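Local coordinates for SWD1-like protein (PDB 6E29), which probably serves, through its WD-repeat beta-propeller domain, as a structural subunit of the COMPASS histone H3 methyltransferase complex, at residues Asp131-Leu135 against Tyr146-Ser150; Gln123-Leu128 against Thr176-Tyr181; Ala85-Val91 against Val105-Val111; Thr192-Asn198 against Ser210-Gly216; Ser184-Leu188 against Ile199-Arg203. Where two conformers were deposited one is given. Residues are numbered along the deposited sequence.

In the fold
All five contacts lie in three consecutive blades of a seven-bladed WD beta-propeller, each blade a four-stranded antiparallel sheet. Contact 3 comes first, in the blade that ends with strand 100-106 and its exit into strand 111-117. Contact 2 packs strand 123-128 of the next blade against strand 176-181, the first of the third; contact 1, whose centre is 8 Å away, falls between its two segments. Contacts 5 and 4 interleave along the chain and share strand 196-201 of the third blade, yet their centres stand 18 Å apart. Contacts 3 and 4 do not touch (centres 24 Å apart). The five contacts thus sample hairpins within blades and the seam between neighbouring blades.

Contact 1 (Asp131-Leu135 against Tyr146-Ser150); sequences DQPML and YVLPS
Leu148, Leu135 and Pro133 carry most of this contact, in which the last two strands of one propeller blade meet and the outermost one turns off toward the next. The pairing is antiparallel. Leu135 and Tyr146 form a hydrogen-bonded pair (Leu135 N to Tyr146 O 2.9 Å, Tyr146 N to Leu135 O 2.7 Å), while Met134 and Val147 form a non-hydrogen-bonded pair with CA atoms 4.8 Å apart. A third bond, Leu148 N to Pro133 O at 2.9 Å, continues the ladder. Leu148, chi1 m and chi2 t, turns inward, placing its CG 4.0 Å from Leu135 CB and its CB 3.9 Å from Pro133 CG. Leu135, chi1 t and chi2 p, lies on the same sheet face as Tyr146 (CB to CB 4.2 Å). Met134, m at all three chi angles, folds its SD to 4.1 Å from Val147 CG2 on the other face. Across the seam, Leu148 also packs on Ile179 and Leu135 on Tyr181. Backbone bonds therefore set the register, while aliphatic contacts fill the side turned to the neighbouring blade.

Contact 2 (Gln123-Leu128 against Thr176-Tyr181); sequences QFAAAL and TTAIVY
Ala125, Ala127 and Ile179 form the apolar centre of a seam between two blades of the WD beta-propeller. Strand 123-128 is extended, as is 176-181 except at Thr177 (psi -8°); they belong to different sheets, their axes approaching to 5.9 Å at 158°, nearly antiparallel, with no direct backbone hydrogen bond. The nearest CA atoms, Ala127 and Thr177, are 5.5 Å apart. Ile179, t at both chi angles, sets its CD1 4.1 Å from Ala125 CB and its CG2 4.3 Å from Ala127 CB; the small alanines permit this. Ala127 CB also lies 3.7 Å from Thr176 O, near a classic bulge in which Thr177 and Ala178 both face Gly191. At this end two waters bridge the blades: water 1 links Leu128 N and Thr176 O, each 2.8 Å from it, and water 2 links Leu128 O (2.6 Å) and Thr176 O (2.9 Å). At the other end Tyr181, chi1 m, brings CE1 to 4.0 Å from Ala125 CB, and its OH donates to Gln123 OE1 at 2.7 Å.

Contact 3 (Ala85-Val91 against Val105-Val111); sequences ACQGWKV and VRFRAPV
Trp89 dominates here, its indole laid along the loop that leaves one blade for the next. With chi1 m and chi2 near 0°, it places one ring face over Arg108 C and Ala109 C, with CE3 3.6 Å from Arg108 C and CD1 3.6 Å from Pro110 CD. Its backbone, at phi 80° and psi 14°, closes a type I turn from Cys86 to Trp89, and Trp89 CA lies 3.2 Å from Ala109 O. Antiparallel pairing follows: Phe107 N to Trp89 O 2.8 Å, a non-hydrogen-bonded Lys90-Arg106 pair (CA to CA 4.5 Å), then Val91 N to Val105 O 2.8 Å and Val105 N to Val91 O 2.7 Å. Val91, chi1 t, sets CG2 3.6 Å from Phe107 CE1 and 4.0 Å from Val111 CG2; Val111, also t, puts CG1 3.7 Å from Ala85 CB. Val111 N reaches Cys86 O at 3.3 Å. Lys90 and Arg106, both chi1 m, share a face, with NZ and NH1 4.4 Å apart; Gly65 O takes the lysine, while Glu104 salt-bridges Arg106 and pairs weakly, at long range, with Lys90, offsetting the like charges. Opposite, Val91, Val105 and Phe107 make the apolar face turned to Phe124 of the next blade, where Val111 joins them.

Contact 4 (Thr192-Asn198 against Ser210-Gly216); sequences TTKGRLN and SEKIASG
Arg196 (chi1 m, chi2 t, chi3 p) lays its guanidinium over the neighbouring strand, one face against Glu211 C and Lys212 N, while its NE donates to Ser210 OG at 2.9 Å. Ser210, chi1 t, donates from OG to Asn198 OD1 (2.8 Å), so arginine, serine and asparagine form a chain on one face; Asn198 ND2 binds Ser150 O in the segment leaving the preceding blade. Strands 196-198 and 210-212 run antiparallel (165°), axes 4.5 Å apart at closest approach. Leu197 and Glu211 make the hydrogen-bonded pair (Leu197 N to Glu211 O 2.9 Å, Glu211 N to Leu197 O 3.1 Å), flanked by non-hydrogen-bonded pairs Arg196-Lys212 and Asn198-Ser210. Gly195 O accepts from both Ile213 N (2.8 Å) and Ala214 N (3.1 Å). Gly195 has phi 71°, and a CB would clash with Ala214 O. Lys212 NZ donates to Lys194 O at 2.7 Å and meets Arg196 NH1 through water 3. On the other face Leu197 CB touches Ile213 CD1 at 3.8 Å. Thr192 OG1 accepts from Lys194 N in an ST turn within a type I turn, Thr192 to Gly195. This is the outer, third-to-fourth-strand hairpin of a WD blade, with its preceding turn and the exit to strand 218-223.

Contact 5 (Ser184-Leu188 against Ile199-Arg203); sequences SGDHL and IIDAR
Three backbone bonds tie the ends of strands 187-192 and 196-201 together where their hairpin opens, at the end of the blade away from its connecting turn. Leu188 and Ile200 satisfy each other in a hydrogen-bonded antiparallel pair, Leu188 N to Ile200 O and Ile200 N to Leu188 O both 2.8 Å, with CA atoms 5.0 Å apart. Beyond it comes the non-hydrogen-bonded pair His187-Asp201 (CA to CA 4.6 Å), and then Ala202 N donates to Asp186 O (2.8 Å). His187 CA sits only 3.1 Å from Ile200 O, a CA-H...O contact. Several side-chain polar atoms have partners too. In Asp201, chi1 t, OD1 accepts from Arg203 N (2.9 Å), an Asx turn, and also from Thr204 N, and OD2 receives a bond from water 4 at 2.8 Å; the same water lies 2.9 Å from His187 NE2, linking the two residues of the pair. Ser184 OG, at chi1 p, accepts from Asp186 N (3.1 Å) in an ST turn and donates to Asp186 OD1 (2.9 Å), shaping the turn into the strand; Gly185 follows with phi 88°. On the other face, Leu188 packs CB against Ile200 CB at 4.2 Å and CD1 against Ala202 CB, also 4.2 Å. Water and Asx turn thus satisfy polar atoms of the His187-Asp201 pair, while Leu188, Ile200 and Ala202 form an aliphatic face met by Leu148 from the segment leaving the preceding blade.

Contact 1 (Asp131-Leu135 against Tyr146-Ser150)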
# COMPACT_ATOMS: atom_id res chain seq x y z
N ASP B 131 2.13 -3.16 -16.37
CA ASP B 131 2.65 -1.95 -16.99
C ASP B 131 3.74 -1.34 -16.11
O ASP B 131 3.94 -1.76 -14.96
CB ASP B 131 1.55 -0.95 -17.27
CG ASP B 131 1.73 -0.27 -18.60
OD1 ASP B 131 2.93 -0.07 -19.00
OD2 ASP B 131 0.68 0.03 -19.23
N GLN B 132 4.45 -0.36 -16.67
CA GLN B 132 5.58 0.24 -15.97
C GLN B 132 5.12 1.14 -14.83
O GLN B 132 4.15 1.90 -15.00
CB GLN B 132 6.42 1.07 -16.96
CG GLN B 132 6.83 0.31 -18.20
CD GLN B 132 6.87 1.19 -19.45
OE1 GLN B 132 7.95 1.43 -20.00
NE2 GLN B 132 5.69 1.66 -19.91
N PRO B 133 5.83 1.16 -13.71
CA PRO B 133 5.45 2.05 -12.60
C PRO B 133 5.75 3.49 -12.96
O PRO B 133 6.62 3.75 -13.78
CB PRO B 133 6.33 1.60 -11.44
CG PRO B 133 7.57 1.04 -12.12
CD PRO B 133 7.03 0.38 -13.38
N MET B 134 5.00 4.43 -12.36
CA MET B 134 5.07 5.82 -12.81
C MET B 134 5.19 6.79 -11.64
O MET B 134 4.57 6.60 -10.59
CB MET B 134 3.83 6.21 -13.65
CG MET B 134 3.57 5.36 -14.87
SD MET B 134 4.80 5.61 -16.17
CE MET B 134 4.49 7.31 -16.56
N LEU B 135 6.01 7.82 -11.83
CA LEU B 135 6.06 8.99 -10.97
C LEU B 135 5.39 10.14 -11.72
O LEU B 135 5.82 10.52 -12.82
CB LEU B 135 7.50 9.32 -10.60
CG LEU B 135 7.70 10.38 -9.52
CD1 LEU B 135 6.96 9.94 -8.32
CD2 LEU B 135 9.18 10.52 -9.16
N TYR B 146 6.59 10.47 -15.41
CA TYR B 146 7.96 9.98 -15.50
C TYR B 146 7.96 8.48 -15.33
O TYR B 146 7.39 7.99 -14.34
CB TYR B 146 8.83 10.60 -14.41
CG TYR B 146 8.91 12.09 -14.55
CD1 TYR B 146 8.05 12.91 -13.87
CD2 TYR B 146 9.87 12.67 -15.38
CE1 TYR B 146 8.13 14.27 -13.99
CE2 TYR B 146 9.95 14.03 -15.52
CZ TYR B 146 9.07 14.83 -14.80
OH TYR B 146 9.10 16.20 -14.92
N VAL B 147 8.56 7.74 -16.26
CA VAL B 147 8.57 6.28 -16.13
C VAL B 147 9.54 5.89 -15.01
O VAL B 147 10.66 6.41 -14.92
CB VAL B 147 8.98 5.59 -17.45
CG1 VAL B 147 9.01 4.05 -17.25
CG2 VAL B 147 8.08 5.95 -18.56
N LEU B 148 9.15 4.99 -14.23
CA LEU B 148 10.08 4.52 -13.21
C LEU B 148 10.62 3.14 -13.58
O LEU B 148 9.96 2.37 -14.29
CB LEU B 148 9.40 4.44 -11.83
CG LEU B 148 9.10 5.72 -11.07
CD1 LEU B 148 8.27 5.36 -9.83
CD2 LEU B 148 10.40 6.39 -10.64
N PRO B 149 11.84 2.81 -13.16
CA PRO B 149 12.44 1.54 -13.58
C PRO B 149 11.98 0.39 -12.71
O PRO B 149 11.78 0.53 -11.50
CB PRO B 149 13.95 1.78 -13.40
CG PRO B 149 14.02 2.67 -12.25
CD PRO B 149 12.76 3.59 -12.31
N SER B 150 11.79 -0.77 -13.33
CA SER B 150 11.58 -2.00 -12.59
C SER B 150 12.85 -2.77 -12.35
O SER B 150 12.92 -3.56 -11.40
CB SER B 150 10.62 -2.92 -13.34
OG SER B 150 9.27 -2.63 -13.03

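Contact 2 (Gln123-Leu128 against Thr176-Tyr181)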
# COMPACT_ATOMS: atom_id res chain seq x y z
N GLN B 123 2.73 15.39 -6.12
CA GLN B 123 3.46 14.32 -6.78
C GLN B 123 2.99 13.00 -6.21
O GLN B 123 2.76 12.90 -5.00
CB GLN B 123 4.95 14.45 -6.59
CG GLN B 123 5.72 13.48 -7.44
CD GLN B 123 7.14 13.31 -7.01
OE1 GLN B 123 7.46 12.45 -6.19
NE2 GLN B 123 8.02 14.06 -7.64
N PHE B 124 2.81 12.00 -7.07
CA PHE B 124 2.49 10.67 -6.59
C PHE B 124 3.24 9.63 -7.42
O PHE B 124 3.78 9.92 -8.51
CB PHE B 124 0.96 10.37 -6.60
CG PHE B 124 0.37 10.19 -7.98
CD1 PHE B 124 0.36 8.96 -8.61
CD2 PHE B 124 -0.24 11.28 -8.62
CE1 PHE B 124 -0.20 8.83 -9.89
CE2 PHE B 124 -0.78 11.15 -9.91
CZ PHE B 124 -0.76 9.93 -10.55
N ALA B 125 3.31 8.44 -6.85
CA ALA B 125 3.86 7.26 -7.51
C ALA B 125 2.82 6.16 -7.60
O ALA B 125 2.09 5.89 -6.63
CB ALA B 125 5.10 6.74 -6.79
N ALA B 126 2.76 5.48 -8.74
CA ALA B 126 1.77 4.42 -8.91
C ALA B 126 2.40 3.15 -9.47
O ALA B 126 3.37 3.19 -10.23
CB ALA B 126 0.64 4.90 -9.82
N ALA B 127 1.86 2.01 -9.06
CA ALA B 127 2.22 0.73 -9.67
C ALA B 127 1.03 0.27 -10.52
O ALA B 127 -0.12 0.39 -10.10
CB ALA B 127 2.59 -0.30 -8.59
N LEU B 128 1.30 -0.24 -11.72
CA LEU B 128 0.27 -0.55 -12.71
C LEU B 128 0.29 -2.03 -13.07
O LEU B 128 1.37 -2.64 -13.20
CB LEU B 128 0.50 0.25 -13.96
CG LEU B 128 0.43 1.74 -13.70
CD1 LEU B 128 0.79 2.44 -14.99
CD2 LEU B 128 -1.03 2.07 -13.26
N THR B 176 6.72 -4.11 -11.42
CA THR B 176 6.56 -3.52 -10.10
C THR B 176 5.10 -3.56 -9.67
O THR B 176 4.20 -3.12 -10.40
CB THR B 176 7.08 -2.09 -10.13
OG1 THR B 176 8.49 -2.09 -10.39
CG2 THR B 176 6.78 -1.36 -8.84
N THR B 177 4.85 -4.03 -8.44
CA THR B 177 3.50 -4.35 -8.00
C THR B 177 3.09 -3.55 -6.79
O THR B 177 1.91 -3.59 -6.43
CB THR B 177 3.38 -5.83 -7.67
OG1 THR B 177 4.52 -6.19 -6.88
CG2 THR B 177 3.31 -6.66 -8.95
N ALA B 178 4.01 -2.82 -6.18
CA ALA B 178 3.70 -2.08 -4.97
C ALA B 178 4.78 -1.03 -4.85
O ALA B 178 5.93 -1.31 -5.19
CB ALA B 178 3.71 -2.97 -3.69
N ILE B 179 4.43 0.15 -4.37
CA ILE B 179 5.46 1.17 -4.24
C ILE B 179 5.06 2.15 -3.15
O ILE B 179 3.88 2.49 -3.04
CB ILE B 179 5.67 1.88 -5.59
CG1 ILE B 179 6.94 2.75 -5.53
CG2 ILE B 179 4.36 2.65 -6.02
CD1 ILE B 179 7.34 3.31 -6.89
N VAL B 180 6.03 2.60 -2.36
CA VAL B 180 5.76 3.60 -1.31
C VAL B 180 6.93 4.58 -1.28
O VAL B 180 8.04 4.25 -1.68
CB VAL B 180 5.59 2.98 0.11
CG1 VAL B 180 4.37 2.11 0.17
CG2 VAL B 180 6.81 2.16 0.53
N TYR B 181 6.69 5.78 -0.74
CA TYR B 181 7.82 6.70 -0.55
C TYR B 181 8.44 6.43 0.81
O TYR B 181 7.74 6.09 1.78
CB TYR B 181 7.31 8.17 -0.53
CG TYR B 181 6.89 8.75 -1.85
CD1 TYR B 181 5.60 8.59 -2.33
CD2 TYR B 181 7.79 9.55 -2.60
CE1 TYR B 181 5.19 9.15 -3.54
CE2 TYR B 181 7.40 10.15 -3.83
CZ TYR B 181 6.11 9.94 -4.27
OH TYR B 181 5.70 10.51 -5.43
O HOH W 1 3.97 -0.93 -12.11
O HOH W 2 3.33 -4.27 -12.96

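Contact 3 (Ala85-Val91 against Val105-Val111)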
# COMPACT_ATOMS: atom_id res chain seq x y z
N ALA B 85 -7.33 5.58 -6.36
CA ALA B 85 -6.98 4.89 -7.59
C ALA B 85 -7.95 3.75 -7.80
O ALA B 85 -8.51 3.24 -6.84
CB ALA B 85 -5.55 4.34 -7.51
N CYS B 86 -8.15 3.32 -9.06
CA CYS B 86 -9.14 2.27 -9.31
C CYS B 86 -8.62 1.26 -10.32
O CYS B 86 -7.61 1.48 -10.98
CB CYS B 86 -10.48 2.85 -9.80
SG CYS B 86 -10.45 3.57 -11.45
N GLN B 87 -9.36 0.16 -10.46
CA GLN B 87 -9.07 -0.81 -11.50
C GLN B 87 -9.41 -0.29 -12.88
O GLN B 87 -9.01 -0.92 -13.87
CB GLN B 87 -9.84 -2.11 -11.26
CG GLN B 87 -9.33 -2.90 -10.09
CD GLN B 87 -10.21 -4.08 -9.74
OE1 GLN B 87 -11.34 -4.22 -10.24
NE2 GLN B 87 -9.70 -4.95 -8.86
N GLY B 88 -10.16 0.80 -12.96
CA GLY B 88 -10.53 1.38 -14.24
C GLY B 88 -9.50 2.34 -14.77
O GLY B 88 -9.85 3.22 -15.57
N TRP B 89 -8.24 2.21 -14.32
CA TRP B 89 -7.05 2.88 -14.88
C TRP B 89 -6.87 4.33 -14.44
O TRP B 89 -6.09 5.07 -15.03
CB TRP B 89 -7.03 2.86 -16.42
CG TRP B 89 -7.31 1.54 -17.07
CD1 TRP B 89 -7.58 0.34 -16.45
CD2 TRP B 89 -7.32 1.26 -18.48
NE1 TRP B 89 -7.78 -0.65 -17.38
CE2 TRP B 89 -7.63 -0.12 -18.63
CE3 TRP B 89 -7.11 2.04 -19.63
CZ2 TRP B 89 -7.71 -0.73 -19.89
CZ3 TRP B 89 -7.19 1.42 -20.88
CH2 TRP B 89 -7.48 0.05 -20.99
N LYS B 90 -7.57 4.80 -13.42
CA LYS B 90 -7.57 6.22 -13.11
C LYS B 90 -7.04 6.49 -11.71
O LYS B 90 -7.18 5.68 -10.79
CB LYS B 90 -9.00 6.79 -13.24
CG LYS B 90 -9.65 6.51 -14.58
CD LYS B 90 -11.16 6.89 -14.59
CE LYS B 90 -11.41 8.39 -14.48
NZ LYS B 90 -12.88 8.69 -14.42
N VAL B 91 -6.41 7.65 -11.57
CA VAL B 91 -5.99 8.21 -10.29
C VAL B 91 -6.55 9.64 -10.20
O VAL B 91 -6.41 10.42 -11.16
CB VAL B 91 -4.46 8.22 -10.15
CG1 VAL B 91 -4.04 8.92 -8.88
CG2 VAL B 91 -3.90 6.80 -10.13
N VAL B 105 -5.64 11.77 -13.38
CA VAL B 105 -4.63 11.17 -14.26
C VAL B 105 -5.11 9.79 -14.69
O VAL B 105 -5.42 8.95 -13.84
CB VAL B 105 -3.26 11.08 -13.57
CG1 VAL B 105 -2.17 10.52 -14.54
CG2 VAL B 105 -2.85 12.45 -12.99
N ARG B 106 -5.19 9.57 -16.01
CA ARG B 106 -5.63 8.30 -16.58
C ARG B 106 -4.46 7.53 -17.18
O ARG B 106 -3.70 8.08 -17.99
CB ARG B 106 -6.72 8.53 -17.63
CG ARG B 106 -7.83 9.42 -17.09
CD ARG B 106 -8.92 9.69 -18.13
NE ARG B 106 -9.03 11.12 -18.43
CZ ARG B 106 -9.68 11.98 -17.65
NH1 ARG B 106 -10.26 11.54 -16.55
NH2 ARG B 106 -9.75 13.28 -17.97
N PHE B 107 -4.33 6.27 -16.81
CA PHE B 107 -3.25 5.42 -17.30
C PHE B 107 -3.79 4.47 -18.36
O PHE B 107 -4.93 4.58 -18.80
CB PHE B 107 -2.58 4.67 -16.14
CG PHE B 107 -1.88 5.58 -15.17
CD1 PHE B 107 -2.53 6.01 -14.01
CD2 PHE B 107 -0.58 6.03 -15.42
CE1 PHE B 107 -1.90 6.87 -13.12
CE2 PHE B 107 0.06 6.89 -14.52
CZ PHE B 107 -0.62 7.31 -13.35
N ARG B 108 -2.99 3.49 -18.77
CA ARG B 108 -3.42 2.52 -19.78
C ARG B 108 -3.63 1.13 -19.19
O ARG B 108 -3.65 0.14 -19.94
CB ARG B 108 -2.41 2.47 -20.93
CG ARG B 108 -1.67 3.79 -21.21
CD ARG B 108 -0.56 3.59 -22.26
NE ARG B 108 0.33 2.47 -21.91
CZ ARG B 108 1.64 2.56 -21.64
NH1 ARG B 108 2.26 3.74 -21.71
NH2 ARG B 108 2.34 1.48 -21.32
N ALA B 109 -3.85 1.04 -17.89
CA ALA B 109 -3.81 -0.22 -17.16
C ALA B 109 -4.40 0.00 -15.78
O ALA B 109 -4.37 1.12 -15.25
CB ALA B 109 -2.38 -0.76 -17.05
N PRO B 110 -4.96 -1.04 -15.17
CA PRO B 110 -5.41 -0.95 -13.77
C PRO B 110 -4.29 -0.50 -12.85
O PRO B 110 -3.12 -0.85 -13.03
CB PRO B 110 -5.85 -2.38 -13.44
CG PRO B 110 -6.19 -3.00 -14.80
CD PRO B 110 -5.24 -2.36 -15.78
N VAL B 111 -4.66 0.25 -11.81
CA VAL B 111 -3.69 0.78 -10.86
C VAL B 111 -3.68 -0.15 -9.65
O VAL B 111 -4.71 -0.33 -8.99
CB VAL B 111 -4.03 2.23 -10.47
CG1 VAL B 111 -2.91 2.86 -9.62
CG2 VAL B 111 -4.32 3.13 -11.74

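Contact 4 (Thr192-Asn198 against Ser210-Gly216)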
# COMPACT_ATOMS: atom_id res chain seq x y z
N THR B 192 8.29 -6.18 -6.49
CA THR B 192 8.11 -6.70 -7.82
C THR B 192 7.53 -8.10 -7.81
O THR B 192 7.42 -8.77 -6.77
CB THR B 192 9.44 -6.77 -8.60
OG1 THR B 192 10.23 -7.85 -8.07
CG2 THR B 192 10.20 -5.42 -8.53
N THR B 193 7.17 -8.54 -9.02
CA THR B 193 6.67 -9.89 -9.27
C THR B 193 7.72 -10.96 -9.00
O THR B 193 7.38 -12.15 -8.95
CB THR B 193 6.22 -9.99 -10.74
OG1 THR B 193 7.26 -9.42 -11.57
CG2 THR B 193 4.96 -9.22 -10.96
N LYS B 194 8.98 -10.58 -8.87
CA LYS B 194 10.05 -11.55 -8.66
C LYS B 194 10.53 -11.51 -7.22
O LYS B 194 11.61 -12.04 -6.91
CB LYS B 194 11.19 -11.29 -9.66
CG LYS B 194 10.85 -11.55 -11.15
CD LYS B 194 10.92 -13.04 -11.51
CE LYS B 194 10.59 -13.28 -12.98
NZ LYS B 194 9.11 -13.19 -13.20
N GLY B 195 9.74 -10.92 -6.33
CA GLY B 195 10.03 -10.89 -4.90
C GLY B 195 11.20 -10.00 -4.52
O GLY B 195 11.80 -10.19 -3.45
N ARG B 196 11.50 -9.00 -5.34
CA ARG B 196 12.59 -8.09 -5.03
C ARG B 196 12.04 -6.80 -4.43
O ARG B 196 10.93 -6.38 -4.74
CB ARG B 196 13.45 -7.74 -6.25
CG ARG B 196 14.00 -9.02 -6.95
CD ARG B 196 14.99 -8.60 -8.00
NE ARG B 196 16.24 -8.15 -7.40
CZ ARG B 196 17.18 -8.99 -6.96
NH1 ARG B 196 16.99 -10.30 -7.07
NH2 ARG B 196 18.29 -8.52 -6.40
N LEU B 197 12.83 -6.22 -3.52
CA LEU B 197 12.61 -4.86 -3.02
C LEU B 197 13.65 -3.95 -3.69
O LEU B 197 14.86 -4.17 -3.53
CB LEU B 197 12.71 -4.83 -1.50
CG LEU B 197 12.19 -3.62 -0.68
CD1 LEU B 197 13.13 -2.45 -0.78
CD2 LEU B 197 10.80 -3.22 -1.14
N ASN B 198 13.18 -2.98 -4.48
CA ASN B 198 14.00 -1.98 -5.15
C ASN B 198 13.97 -0.70 -4.34
O ASN B 198 12.90 -0.30 -3.91
CB ASN B 198 13.44 -1.60 -6.53
CG ASN B 198 13.55 -2.72 -7.52
OD1 ASN B 198 14.37 -3.59 -7.34
ND2 ASN B 198 12.72 -2.68 -8.57
N SER B 210 18.82 -3.25 -4.79
CA SER B 210 17.78 -4.22 -5.05
C SER B 210 18.17 -5.51 -4.36
O SER B 210 19.33 -5.93 -4.42
CB SER B 210 17.58 -4.43 -6.56
OG SER B 210 16.53 -5.32 -6.83
N GLU B 211 17.20 -6.15 -3.72
CA GLU B 211 17.49 -7.40 -3.01
C GLU B 211 16.27 -8.31 -3.08
O GLU B 211 15.13 -7.85 -2.96
CB GLU B 211 17.88 -7.11 -1.56
CG GLU B 211 17.93 -8.37 -0.69
CD GLU B 211 18.32 -8.09 0.76
OE1 GLU B 211 18.76 -9.04 1.45
OE2 GLU B 211 18.19 -6.91 1.20
N LYS B 212 16.50 -9.60 -3.31
CA LYS B 212 15.37 -10.54 -3.32
C LYS B 212 15.01 -10.85 -1.88
O LYS B 212 15.79 -11.49 -1.17
CB LYS B 212 15.72 -11.82 -4.08
CG LYS B 212 14.68 -12.88 -3.97
CD LYS B 212 15.07 -14.24 -4.59
CE LYS B 212 13.96 -14.71 -5.48
NZ LYS B 212 13.74 -13.66 -6.51
N ILE B 213 13.81 -10.43 -1.45
CA ILE B 213 13.38 -10.67 -0.07
C ILE B 213 12.22 -11.64 0.04
O ILE B 213 11.82 -11.97 1.17
CB ILE B 213 12.98 -9.36 0.64
CG1 ILE B 213 11.86 -8.68 -0.16
CG2 ILE B 213 14.24 -8.48 0.83
CD1 ILE B 213 11.12 -7.52 0.65
N ALA B 214 11.63 -12.10 -1.06
CA ALA B 214 10.51 -13.02 -0.96
C ALA B 214 10.58 -14.00 -2.12
O ALA B 214 11.31 -13.80 -3.11
CB ALA B 214 9.17 -12.25 -0.94
N SER B 215 9.82 -15.09 -2.00
CA SER B 215 9.76 -16.07 -3.07
C SER B 215 8.42 -16.08 -3.81
O SER B 215 8.06 -17.10 -4.40
CB SER B 215 10.05 -17.47 -2.53
OG SER B 215 11.43 -17.56 -2.26
N GLY B 216 7.67 -14.98 -3.76
CA GLY B 216 6.62 -14.79 -4.76
C GLY B 216 6.43 -13.33 -5.11
O GLY B 216 7.32 -12.50 -4.88
O HOH W 3 15.53 -11.93 -8.37

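Contact 5 (Ser184-Leu188 against Ile199-Arg203)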
# COMPACT_ATOMS: atom_id res chain seq x y z
N SER B 184 11.14 10.78 3.95
CA SER B 184 11.57 12.09 3.48
C SER B 184 11.02 12.42 2.11
O SER B 184 11.04 13.59 1.71
CB SER B 184 13.11 12.18 3.40
OG SER B 184 13.59 11.30 2.36
N GLY B 185 10.62 11.39 1.37
CA GLY B 185 10.21 11.53 0.00
C GLY B 185 11.35 11.43 -1.01
O GLY B 185 11.07 11.38 -2.21
N ASP B 186 12.60 11.34 -0.55
CA ASP B 186 13.72 11.29 -1.49
C ASP B 186 13.88 9.95 -2.22
O ASP B 186 14.58 9.90 -3.25
CB ASP B 186 15.05 11.63 -0.79
CG ASP B 186 15.07 13.03 -0.18
OD1 ASP B 186 15.40 13.12 1.02
OD2 ASP B 186 14.73 14.02 -0.87
N HIS B 187 13.29 8.88 -1.70
CA HIS B 187 13.40 7.56 -2.31
C HIS B 187 12.04 6.90 -2.39
O HIS B 187 11.11 7.23 -1.65
CB HIS B 187 14.35 6.65 -1.53
CG HIS B 187 15.76 7.15 -1.52
ND1 HIS B 187 16.21 8.10 -0.62
CD2 HIS B 187 16.79 6.89 -2.35
CE1 HIS B 187 17.47 8.38 -0.88
NE2 HIS B 187 17.85 7.66 -1.93
N LEU B 188 11.96 5.93 -3.28
CA LEU B 188 10.81 5.07 -3.36
C LEU B 188 11.25 3.66 -3.06
O LEU B 188 12.33 3.24 -3.49
CB LEU B 188 10.15 5.14 -4.72
CG LEU B 188 9.54 6.52 -4.98
CD1 LEU B 188 9.78 6.83 -6.43
CD2 LEU B 188 8.04 6.55 -4.61
N ILE B 199 15.12 -0.05 -4.19
CA ILE B 199 15.18 1.30 -3.64
C ILE B 199 15.51 2.21 -4.80
O ILE B 199 16.51 1.97 -5.50
CB ILE B 199 16.23 1.44 -2.52
CG1 ILE B 199 15.97 0.46 -1.39
CG2 ILE B 199 16.17 2.87 -1.93
CD1 ILE B 199 16.97 0.55 -0.23
N ILE B 200 14.67 3.20 -5.04
CA ILE B 200 14.76 4.10 -6.19
C ILE B 200 15.01 5.50 -5.67
O ILE B 200 14.27 5.98 -4.81
CB ILE B 200 13.46 4.06 -7.03
CG1 ILE B 200 13.17 2.64 -7.46
CG2 ILE B 200 13.52 5.00 -8.31
CD1 ILE B 200 11.82 2.49 -8.18
N ASP B 201 16.06 6.16 -6.19
CA ASP B 201 16.26 7.59 -5.97
C ASP B 201 15.16 8.36 -6.69
O ASP B 201 15.02 8.26 -7.91
CB ASP B 201 17.65 7.97 -6.49
CG ASP B 201 18.07 9.38 -6.13
OD1 ASP B 201 17.32 10.32 -6.45
OD2 ASP B 201 19.18 9.54 -5.55
N ALA B 202 14.35 9.12 -5.94
CA ALA B 202 13.21 9.74 -6.59
C ALA B 202 13.61 10.91 -7.47
O ALA B 202 12.82 11.34 -8.32
CB ALA B 202 12.17 10.19 -5.55
N ARG B 203 14.81 11.44 -7.31
CA ARG B 203 15.20 12.53 -8.19
C ARG B 203 15.90 12.03 -9.45
O ARG B 203 15.62 12.53 -10.54
CB ARG B 203 16.07 13.55 -7.45
CG ARG B 203 16.77 14.52 -8.40
CD ARG B 203 18.17 14.89 -7.92
NE ARG B 203 19.22 14.10 -8.58
CZ ARG B 203 20.50 14.10 -8.20
NH1 ARG B 203 20.89 14.86 -7.18
NH2 ARG B 203 21.40 13.34 -8.85
O HOH W 4 20.23 8.09 -3.45